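Local atomic coordinates of 11R-lipoxygenase (Gersemia fruticosa, PDB entry 3VF1), a protein that probably inserts molecular oxygen into polyunsaturated fatty acids at a non-heme iron centre, under the control of calcium. Residues A[55-60]-A[73-78]; A[40-45]-A[86-91]; A[21-26]-A[105-110]. All coordinates share one frame; numbering follows the deposited sequence.

Contact 1: residues A[55-60]-A[73-78]. Unlike the reference sequence in segment 55-60: Tyr60 (reference Asp).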
loop_
_atom_site.group_PDB
_atom_site.type_symbol
_atom_site.label_atom_id
_atom_site.label_comp_id
_atom_site.label_asym_id
_atom_site.label_seq_id
_atom_site.Cartn_x
_atom_site.Cartn_y
_atom_site.Cartn_z
ATOM N N PHE A 55 23.870 12.350 32.086
ATOM C CA PHE A 55 24.038 11.099 32.817
ATOM C C PHE A 55 24.636 10.057 31.882
ATOM O O PHE A 55 24.689 10.264 30.670
ATOM C CB PHE A 55 22.698 10.598 33.355
ATOM C CG PHE A 55 22.079 11.502 34.381
ATOM C CD1 PHE A 55 22.559 11.528 35.677
ATOM C CD2 PHE A 55 21.011 12.319 34.052
ATOM C CE1 PHE A 55 21.992 12.356 36.624
ATOM C CE2 PHE A 55 20.439 13.148 34.997
ATOM C CZ PHE A 55 20.929 13.166 36.284
ATOM N N SER A 56 25.087 8.940 32.443
ATOM C CA SER A 56 25.665 7.867 31.640
ATOM C C SER A 56 24.906 6.560 31.834
ATOM O O SER A 56 25.001 5.919 32.881
ATOM C CB SER A 56 27.143 7.676 31.988
ATOM O OG SER A 56 27.927 8.733 31.458
ATOM N N LEU A 57 24.147 6.177 30.813
ATOM C CA LEU A 57 23.384 4.937 30.838
ATOM C C LEU A 57 24.200 3.803 30.234
ATOM O O LEU A 57 24.487 3.802 29.038
ATOM C CB LEU A 57 22.080 5.108 30.060
ATOM C CG LEU A 57 21.195 6.268 30.519
ATOM C CD1 LEU A 57 19.970 6.389 29.629
ATOM C CD2 LEU A 57 20.788 6.091 31.974
ATOM N N ASP A 58 24.572 2.838 31.069
ATOM C CA ASP A 58 25.361 1.701 30.618
ATOM C C ASP A 58 24.457 0.566 30.150
ATOM O O ASP A 58 23.662 0.035 30.926
ATOM C CB ASP A 58 26.278 1.207 31.738
ATOM C CG ASP A 58 27.281 2.254 32.175
ATOM O OD1 ASP A 58 27.664 3.100 31.337
ATOM O OD2 ASP A 58 27.686 2.233 33.356
ATOM N N LYS A 59 24.582 0.204 28.878
ATOM C CA LYS A 59 23.806 -0.891 28.312
ATOM C C LYS A 59 24.727 -1.858 27.582
ATOM O O LYS A 59 25.468 -1.464 26.680
ATOM C CB LYS A 59 22.744 -0.352 27.352
ATOM C CG LYS A 59 21.911 -1.432 26.676
ATOM C CD LYS A 59 21.171 -2.292 27.689
ATOM C CE LYS A 59 20.287 -3.319 26.999
ATOM N NZ LYS A 59 19.621 -4.236 27.965
ATOM N N TYR A 60 24.679 -3.125 27.980
ATOM C CA TYR A 60 25.505 -4.153 27.364
ATOM C C TYR A 60 24.645 -5.334 26.933
ATOM O O TYR A 60 23.827 -5.833 27.708
ATOM C CB TYR A 60 26.585 -4.625 28.341
ATOM C CG TYR A 60 27.452 -3.509 28.878
ATOM C CD1 TYR A 60 28.473 -2.966 28.110
ATOM C CD2 TYR A 60 27.252 -3.001 30.155
ATOM C CE1 TYR A 60 29.268 -1.946 28.596
ATOM C CE2 TYR A 60 28.043 -1.982 30.652
ATOM C CZ TYR A 60 29.049 -1.458 29.868
ATOM O OH TYR A 60 29.839 -0.443 30.357
ATOM N N TYR A 73 17.540 2.937 36.065
ATOM C CA TYR A 73 18.687 3.678 36.573
ATOM C C TYR A 73 18.254 4.709 37.609
ATOM O O TYR A 73 17.324 5.480 37.376
ATOM C CB TYR A 73 19.406 4.394 35.427
ATOM C CG TYR A 73 19.846 3.487 34.300
ATOM C CD1 TYR A 73 18.945 3.069 33.328
ATOM C CD2 TYR A 73 21.163 3.058 34.198
ATOM C CE1 TYR A 73 19.342 2.245 32.292
ATOM C CE2 TYR A 73 21.570 2.234 33.165
ATOM C CZ TYR A 73 20.655 1.830 32.215
ATOM O OH TYR A 73 21.051 1.011 31.183
ATOM N N ASP A 74 18.932 4.717 38.753
ATOM C CA ASP A 74 18.730 5.755 39.757
ATOM C C ASP A 74 19.783 6.836 39.560
ATOM O O ASP A 74 20.958 6.533 39.355
ATOM C CB ASP A 74 18.831 5.169 41.166
ATOM C CG ASP A 74 17.699 4.207 41.480
ATOM O OD1 ASP A 74 16.563 4.456 41.026
ATOM O OD2 ASP A 74 17.946 3.203 42.182
ATOM N N GLN A 75 19.365 8.097 39.614
ATOM C CA GLN A 75 20.272 9.203 39.324
ATOM C C GLN A 75 20.013 10.425 40.198
ATOM O O GLN A 75 19.030 10.484 40.935
ATOM C CB GLN A 75 20.159 9.598 37.849
ATOM C CG GLN A 75 20.533 8.496 36.871
ATOM C CD GLN A 75 22.007 8.146 36.915
ATOM O OE1 GLN A 75 22.724 8.541 37.834
ATOM N NE2 GLN A 75 22.470 7.407 35.913
ATOM N N SER A 76 20.913 11.401 40.102
ATOM C CA SER A 76 20.790 12.644 40.853
ATOM C C SER A 76 21.457 13.794 40.103
ATOM O O SER A 76 22.560 13.643 39.578
ATOM C CB SER A 76 21.420 12.494 42.238
ATOM O OG SER A 76 21.365 13.714 42.957
ATOM N N GLY A 77 20.792 14.945 40.061
ATOM C CA GLY A 77 21.322 16.100 39.360
ATOM C C GLY A 77 20.493 17.355 39.563
ATOM O O GLY A 77 19.584 17.384 40.391
ATOM N N VAL A 78 20.815 18.395 38.801
ATOM C CA VAL A 78 20.104 19.667 38.885
ATOM C C VAL A 78 18.617 19.481 38.602
ATOM O O VAL A 78 18.240 18.887 37.595
ATOM C CB VAL A 78 20.679 20.690 37.883
ATOM C CG1 VAL A 78 19.775 21.914 37.780
ATOM C CG2 VAL A 78 22.090 21.094 38.286
#
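Tyr73 reaches across to segment 55-60 with both its ring and its hydroxyl. Leu57 CD2 lies over one face of the ring, 3.7 Å from the centroid of Tyr73 and 15° off the normal, a CH-pi contact displaced toward the rim. Beyond the ring, Tyr73 OH donates to Asp58 O at 2.8 Å; the hydroxyl stands above the carbonyl plane. Phe55 and Gln75 slide past each other in opposite directions, Gln75 CB over a face of the ring, 4.0 Å from the Phe55 centroid, and the amide plane 30° from that of the ring. At the edge of the ring Phe55 CE1 comes 3.3 Å from Ser76 O. Chi1 of -56° sets Tyr73 CG beside its backbone N, anti to the carbonyl carbon, and the ring carried beyond it lies against Leu57 CD2. The two strands run antiparallel but 9.0 Å apart, as edge strands of the two facing sheets of the PLAT beta-sandwich, so side chains bridge them. An alanine in place of Tyr73 would probably leave Asp58 O without this donor and open a gap beside Leu57 CD2. The Tyr73 bond ties the backbone of Asp58, a residue predicted to bind calcium, to the opposite sheet. Further out, Leu57 also packs on Val26 and Val40, Phe55 on Tyr22 and Ile42, and the Lys59 ammonium pairs with Asp71.

Contact 2: residues A[40-45]-A[86-91]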
loop_
_atom_site.group_PDB
_atom_site.type_symbol
_atom_site.label_atom_id
_atom_site.label_comp_id
_atom_site.label_asym_id
_atom_site.label_seq_id
_atom_site.Cartn_x
_atom_site.Cartn_y
_atom_site.Cartn_z
ATOM N N VAL A 40 24.716 4.955 26.417
ATOM C CA VAL A 40 24.441 6.307 25.948
ATOM C C VAL A 40 24.386 7.265 27.129
ATOM O O VAL A 40 24.468 6.846 28.282
ATOM C CB VAL A 40 23.101 6.384 25.191
ATOM C CG1 VAL A 40 23.126 5.476 23.970
ATOM C CG2 VAL A 40 21.949 6.018 26.113
ATOM N N SER A 41 24.254 8.553 26.832
ATOM C CA SER A 41 24.092 9.560 27.870
ATOM C C SER A 41 22.747 10.257 27.696
ATOM O O SER A 41 22.282 10.442 26.573
ATOM C CB SER A 41 25.233 10.577 27.814
ATOM O OG SER A 41 25.277 11.228 26.556
ATOM N N ILE A 42 22.124 10.638 28.807
ATOM C CA ILE A 42 20.800 11.249 28.765
ATOM C C ILE A 42 20.748 12.581 29.514
ATOM O O ILE A 42 20.943 12.631 30.728
ATOM C CB ILE A 42 19.726 10.298 29.340
ATOM C CG1 ILE A 42 18.366 10.998 29.375
ATOM C CG2 ILE A 42 20.120 9.814 30.731
ATOM C CD1 ILE A 42 17.214 10.075 29.696
ATOM N N LYS A 43 20.489 13.660 28.779
ATOM C CA LYS A 43 20.345 14.983 29.378
ATOM C C LYS A 43 18.879 15.396 29.418
ATOM O O LYS A 43 18.242 15.560 28.377
ATOM C CB LYS A 43 21.148 16.026 28.597
ATOM C CG LYS A 43 20.965 17.449 29.114
ATOM C CD LYS A 43 21.891 18.439 28.420
ATOM C CE LYS A 43 21.539 18.613 26.954
ATOM N NZ LYS A 43 22.322 19.712 26.325
ATOM N N LEU A 44 18.348 15.568 30.623
ATOM C CA LEU A 44 16.960 15.976 30.792
ATOM C C LEU A 44 16.830 17.482 30.601
ATOM O O LEU A 44 17.790 18.227 30.798
ATOM C CB LEU A 44 16.457 15.586 32.181
ATOM C CG LEU A 44 16.836 14.179 32.652
ATOM C CD1 LEU A 44 16.057 13.804 33.904
ATOM C CD2 LEU A 44 16.611 13.160 31.548
ATOM N N THR A 45 15.640 17.926 30.210
ATOM C CA THR A 45 15.368 19.349 30.041
ATOM C C THR A 45 13.971 19.683 30.544
ATOM O O THR A 45 12.987 19.074 30.128
ATOM C CB THR A 45 15.488 19.782 28.569
ATOM O OG1 THR A 45 16.823 19.550 28.105
ATOM C CG2 THR A 45 15.153 21.259 28.417
ATOM N N ILE A 86 14.025 14.948 26.403
ATOM C CA ILE A 86 15.302 14.363 26.784
ATOM C C ILE A 86 16.213 14.327 25.568
ATOM O O ILE A 86 15.741 14.334 24.433
ATOM C CB ILE A 86 15.133 12.927 27.316
ATOM C CG1 ILE A 86 14.731 11.980 26.181
ATOM C CG2 ILE A 86 14.103 12.896 28.438
ATOM C CD1 ILE A 86 14.538 10.540 26.612
ATOM N N THR A 87 17.517 14.290 25.807
ATOM C CA THR A 87 18.486 14.196 24.724
ATOM C C THR A 87 19.376 12.978 24.933
ATOM O O THR A 87 19.870 12.740 26.034
ATOM C CB THR A 87 19.359 15.458 24.633
ATOM O OG1 THR A 87 18.520 16.620 24.576
ATOM C CG2 THR A 87 20.241 15.411 23.395
ATOM N N LEU A 88 19.574 12.209 23.869
ATOM C CA LEU A 88 20.347 10.977 23.943
ATOM C C LEU A 88 21.550 11.048 23.013
ATOM O O LEU A 88 21.440 11.508 21.877
ATOM C CB LEU A 88 19.465 9.783 23.579
ATOM C CG LEU A 88 18.322 9.508 24.560
ATOM C CD1 LEU A 88 17.285 8.588 23.935
ATOM C CD2 LEU A 88 18.862 8.908 25.850
ATOM N N LYS A 89 22.698 10.596 23.505
ATOM C CA LYS A 89 23.938 10.651 22.741
ATOM C C LYS A 89 24.733 9.369 22.936
ATOM O O LYS A 89 24.831 8.855 24.050
ATOM C CB LYS A 89 24.773 11.856 23.188
ATOM C CG LYS A 89 26.167 11.931 22.575
ATOM C CD LYS A 89 26.118 12.262 21.094
ATOM C CE LYS A 89 27.509 12.260 20.480
ATOM N NZ LYS A 89 27.478 12.546 19.018
ATOM N N GLU A 90 25.298 8.850 21.851
ATOM C CA GLU A 90 26.104 7.639 21.927
ATOM C C GLU A 90 27.248 7.847 22.914
ATOM O O GLU A 90 28.030 8.789 22.790
ATOM C CB GLU A 90 26.634 7.248 20.543
ATOM C CG GLU A 90 27.699 8.178 19.981
ATOM C CD GLU A 90 29.102 7.816 20.436
ATOM O OE1 GLU A 90 29.272 6.752 21.069
ATOM O OE2 GLU A 90 30.036 8.597 20.158
ATOM N N ASN A 91 27.324 6.964 23.903
ATOM C CA ASN A 91 28.319 7.070 24.961
ATOM C C ASN A 91 29.204 5.830 24.987
ATOM O O ASN A 91 30.016 5.649 25.895
ATOM C CB ASN A 91 27.621 7.254 26.311
ATOM C CG ASN A 91 28.598 7.414 27.460
ATOM O OD1 ASN A 91 28.845 6.472 28.215
ATOM N ND2 ASN A 91 29.160 8.609 27.599
#
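Ile42 holds CG1 anti to its backbone N (chi1 176°), while Ile86 places CG1 between N and the carbonyl carbon (chi1 70°); their CD1 atoms meet at 4.1 Å where the two side chains cross obliquely. Ile86 CG2 touches Leu44 CD2 at 4.0 Å. Leu88 lies alongside Ile42, pointing the same way, with CD2 3.9 Å from Ile42 CB. These four residues form one face of the strand pair, and they turn toward the interior of the PLAT beta-sandwich, where Ile106, Val104 and Ile101 of strand 100-109 and Ile24 of strand 20-28 meet them from the opposite sheet. The strands are antiparallel neighbours. Ser41 pairs with Lys89 and Lys43 with Thr87 in hydrogen-bonded pairs, each through two backbone bonds; Ser41 N to Lys89 O is 2.9 Å. Ser41 OG adds a weak bond to Lys89 O at 3.5 Å, so that carbonyl takes two donors from one residue. On this other face Lys89 CB also lies 3.5 Å from Ser41 OG. At the end of the pair Asn91 CB lies 3.3 Å from Val40 C, and the Asn91 side chain also touches Ser56, near the predicted calcium ligand Asp58.

Contact 3: residues A[21-26]-A[105-110]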
loop_
_atom_site.group_PDB
_atom_site.type_symbol
_atom_site.label_atom_id
_atom_site.label_comp_id
_atom_site.label_asym_id
_atom_site.label_seq_id
_atom_site.Cartn_x
_atom_site.Cartn_y
_atom_site.Cartn_z
ATOM N N LYS A 21 16.469 13.663 42.635
ATOM C CA LYS A 21 16.566 12.253 42.268
ATOM C C LYS A 21 15.760 11.939 41.008
ATOM O O LYS A 21 14.628 12.397 40.852
ATOM C CB LYS A 21 16.097 11.369 43.430
ATOM C CG LYS A 21 14.634 11.549 43.821
ATOM C CD LYS A 21 13.736 10.512 43.161
ATOM C CE LYS A 21 12.291 10.674 43.603
ATOM N NZ LYS A 21 11.388 9.673 42.971
ATOM N N TYR A 22 16.357 11.159 40.111
ATOM C CA TYR A 22 15.706 10.754 38.868
ATOM C C TYR A 22 15.771 9.243 38.689
ATOM O O TYR A 22 16.856 8.664 38.670
ATOM C CB TYR A 22 16.386 11.418 37.668
ATOM C CG TYR A 22 16.215 12.917 37.590
ATOM C CD1 TYR A 22 15.003 13.520 37.905
ATOM C CD2 TYR A 22 17.267 13.731 37.196
ATOM C CE1 TYR A 22 14.849 14.888 37.829
ATOM C CE2 TYR A 22 17.121 15.099 37.121
ATOM C CZ TYR A 22 15.912 15.673 37.439
ATOM O OH TYR A 22 15.764 17.037 37.360
ATOM N N LYS A 23 14.611 8.610 38.556
ATOM C CA LYS A 23 14.552 7.182 38.265
ATOM C C LYS A 23 14.258 6.960 36.784
ATOM O O LYS A 23 13.101 6.945 36.364
ATOM C CB LYS A 23 13.490 6.496 39.121
ATOM C CG LYS A 23 13.401 4.996 38.897
ATOM C CD LYS A 23 12.454 4.341 39.885
ATOM C CE LYS A 23 12.426 2.833 39.708
ATOM N NZ LYS A 23 11.589 2.166 40.745
ATOM N N ILE A 24 15.318 6.787 36.001
ATOM C CA ILE A 24 15.197 6.649 34.555
ATOM C C ILE A 24 15.095 5.183 34.148
ATOM O O ILE A 24 16.002 4.394 34.404
ATOM C CB ILE A 24 16.404 7.282 33.843
ATOM C CG1 ILE A 24 16.572 8.738 34.287
ATOM C CG2 ILE A 24 16.236 7.194 32.331
ATOM C CD1 ILE A 24 17.842 9.391 33.788
ATOM N N THR A 25 13.986 4.829 33.507
ATOM C CA THR A 25 13.767 3.468 33.031
ATOM C C THR A 25 13.739 3.440 31.508
ATOM O O THR A 25 12.957 4.152 30.879
ATOM C CB THR A 25 12.442 2.892 33.557
ATOM O OG1 THR A 25 12.405 2.992 34.986
ATOM C CG2 THR A 25 12.293 1.434 33.145
ATOM N N VAL A 26 14.593 2.610 30.919
ATOM C CA VAL A 26 14.688 2.512 29.469
ATOM C C VAL A 26 14.165 1.168 28.979
ATOM O O VAL A 26 14.652 0.114 29.388
ATOM C CB VAL A 26 16.142 2.676 28.993
ATOM C CG1 VAL A 26 16.218 2.596 27.474
ATOM C CG2 VAL A 26 16.717 3.993 29.493
ATOM N N ILE A 105 11.094 6.148 30.500
ATOM C CA ILE A 105 10.217 6.567 31.585
ATOM C C ILE A 105 11.042 7.141 32.728
ATOM O O ILE A 105 11.854 6.439 33.330
ATOM C CB ILE A 105 9.390 5.389 32.122
ATOM C CG1 ILE A 105 8.615 4.721 30.984
ATOM C CG2 ILE A 105 8.447 5.862 33.221
ATOM C CD1 ILE A 105 7.922 3.439 31.388
ATOM N N ILE A 106 10.830 8.417 33.027
ATOM C CA ILE A 106 11.580 9.087 34.083
ATOM C C ILE A 106 10.663 9.475 35.233
ATOM O O ILE A 106 9.818 10.358 35.093
ATOM C CB ILE A 106 12.279 10.349 33.552
ATOM C CG1 ILE A 106 13.156 9.998 32.348
ATOM C CG2 ILE A 106 13.110 10.994 34.653
ATOM C CD1 ILE A 106 13.822 11.194 31.703
ATOM N N GLU A 107 10.832 8.812 36.372
ATOM C CA GLU A 107 10.050 9.127 37.561
ATOM C C GLU A 107 10.829 10.054 38.488
ATOM O O GLU A 107 12.008 9.828 38.762
ATOM C CB GLU A 107 9.656 7.850 38.306
ATOM C CG GLU A 107 8.862 8.108 39.578
ATOM C CD GLU A 107 8.277 6.842 40.174
ATOM O OE1 GLU A 107 8.566 5.746 39.646
ATOM O OE2 GLU A 107 7.526 6.943 41.166
ATOM N N LYS A 108 10.160 11.099 38.962
ATOM C CA LYS A 108 10.782 12.073 39.847
ATOM C C LYS A 108 9.736 12.665 40.781
ATOM O O LYS A 108 8.611 12.173 40.855
ATOM C CB LYS A 108 11.438 13.186 39.031
ATOM C CG LYS A 108 10.450 14.079 38.300
ATOM C CD LYS A 108 11.153 15.213 37.567
ATOM C CE LYS A 108 11.656 16.287 38.523
ATOM N NZ LYS A 108 10.549 17.050 39.165
ATOM N N ILE A 109 10.113 13.724 41.494
ATOM C CA ILE A 109 9.191 14.406 42.395
ATOM C C ILE A 109 9.347 15.918 42.301
ATOM O O ILE A 109 10.459 16.441 42.349
ATOM C CB ILE A 109 9.393 13.961 43.860
ATOM C CG1 ILE A 109 10.866 14.091 44.255
ATOM C CG2 ILE A 109 8.910 12.533 44.052
ATOM C CD1 ILE A 109 11.192 13.560 45.635
ATOM N N ASP A 110 8.223 16.614 42.161
ATOM C CA ASP A 110 8.228 18.072 42.081
ATOM C C ASP A 110 8.383 18.686 43.471
ATOM O O ASP A 110 7.501 18.558 44.320
ATOM C CB ASP A 110 6.952 18.591 41.406
ATOM C CG ASP A 110 5.691 17.930 41.938
ATOM O OD1 ASP A 110 5.749 17.299 43.015
ATOM O OD2 ASP A 110 4.636 18.041 41.277
#
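The central strand pair of one sheet of the PLAT beta-sandwich is formed where 21-26 runs antiparallel to 105-110. Two hydrogen-bonded pairs, Lys23 with Glu107 and Thr25 with Ile105, hold it through four backbone bonds, of which Thr25 N to Ile105 O measures 2.7 Å. Between them Ile24 and Ile106 lie side by side, pointing the same way, with their CG1 atoms 4.1 Å apart. Tyr22 and Lys108 also lie side by side: Lys108 CE comes to the edge of the ring, 3.6 Å from Tyr22 CE1, so the aliphatic part of the lysine does the touching. Its ammonium goes on to Gly81 O, with a weak bond to Ile109 O, while the Tyr22 hydroxyl binds Val78 O. On the other face Lys23 and Glu107 extend together, yet Lys23 NZ stays 4.8 Å from Glu107 OE1, a separation at which the opposite charges would probably attract without direct contact. Lys21 crosses Ile109 at about a right angle, with Lys21 CE 3.7 Å from Ile109 CD1. Strands 70-77 and 116-124 flank the pair in the sheet, Ile106 touching Phe121 of the latter, and the face that carries Tyr22, Ile24 and Ile106 packs against strands 40-46 and 83-90 of the facing sheet.

Overall arrangement
From the N terminus, strand 20-28 opens the widest loop, closed at contact 3 by strand 100-109. Inside it, strand 40-46 opens a second loop that strand 83-90 closes at contact 2, and contact 1 closes the smallest, between 55-60 and 73-78; the three nest without crossing. Contacts 2 and 3 are strand pairs, one in each sheet of the sandwich, whereas contact 1 bridges the sheets at their edge. Segment 55-60 borders 40-45 through Leu57 N and Val40 O, and segment 73-78 borders 21-26 through Tyr73 N and Ile24 O. Between the sheets, the apolar side chains of contacts 2 and 3 meet.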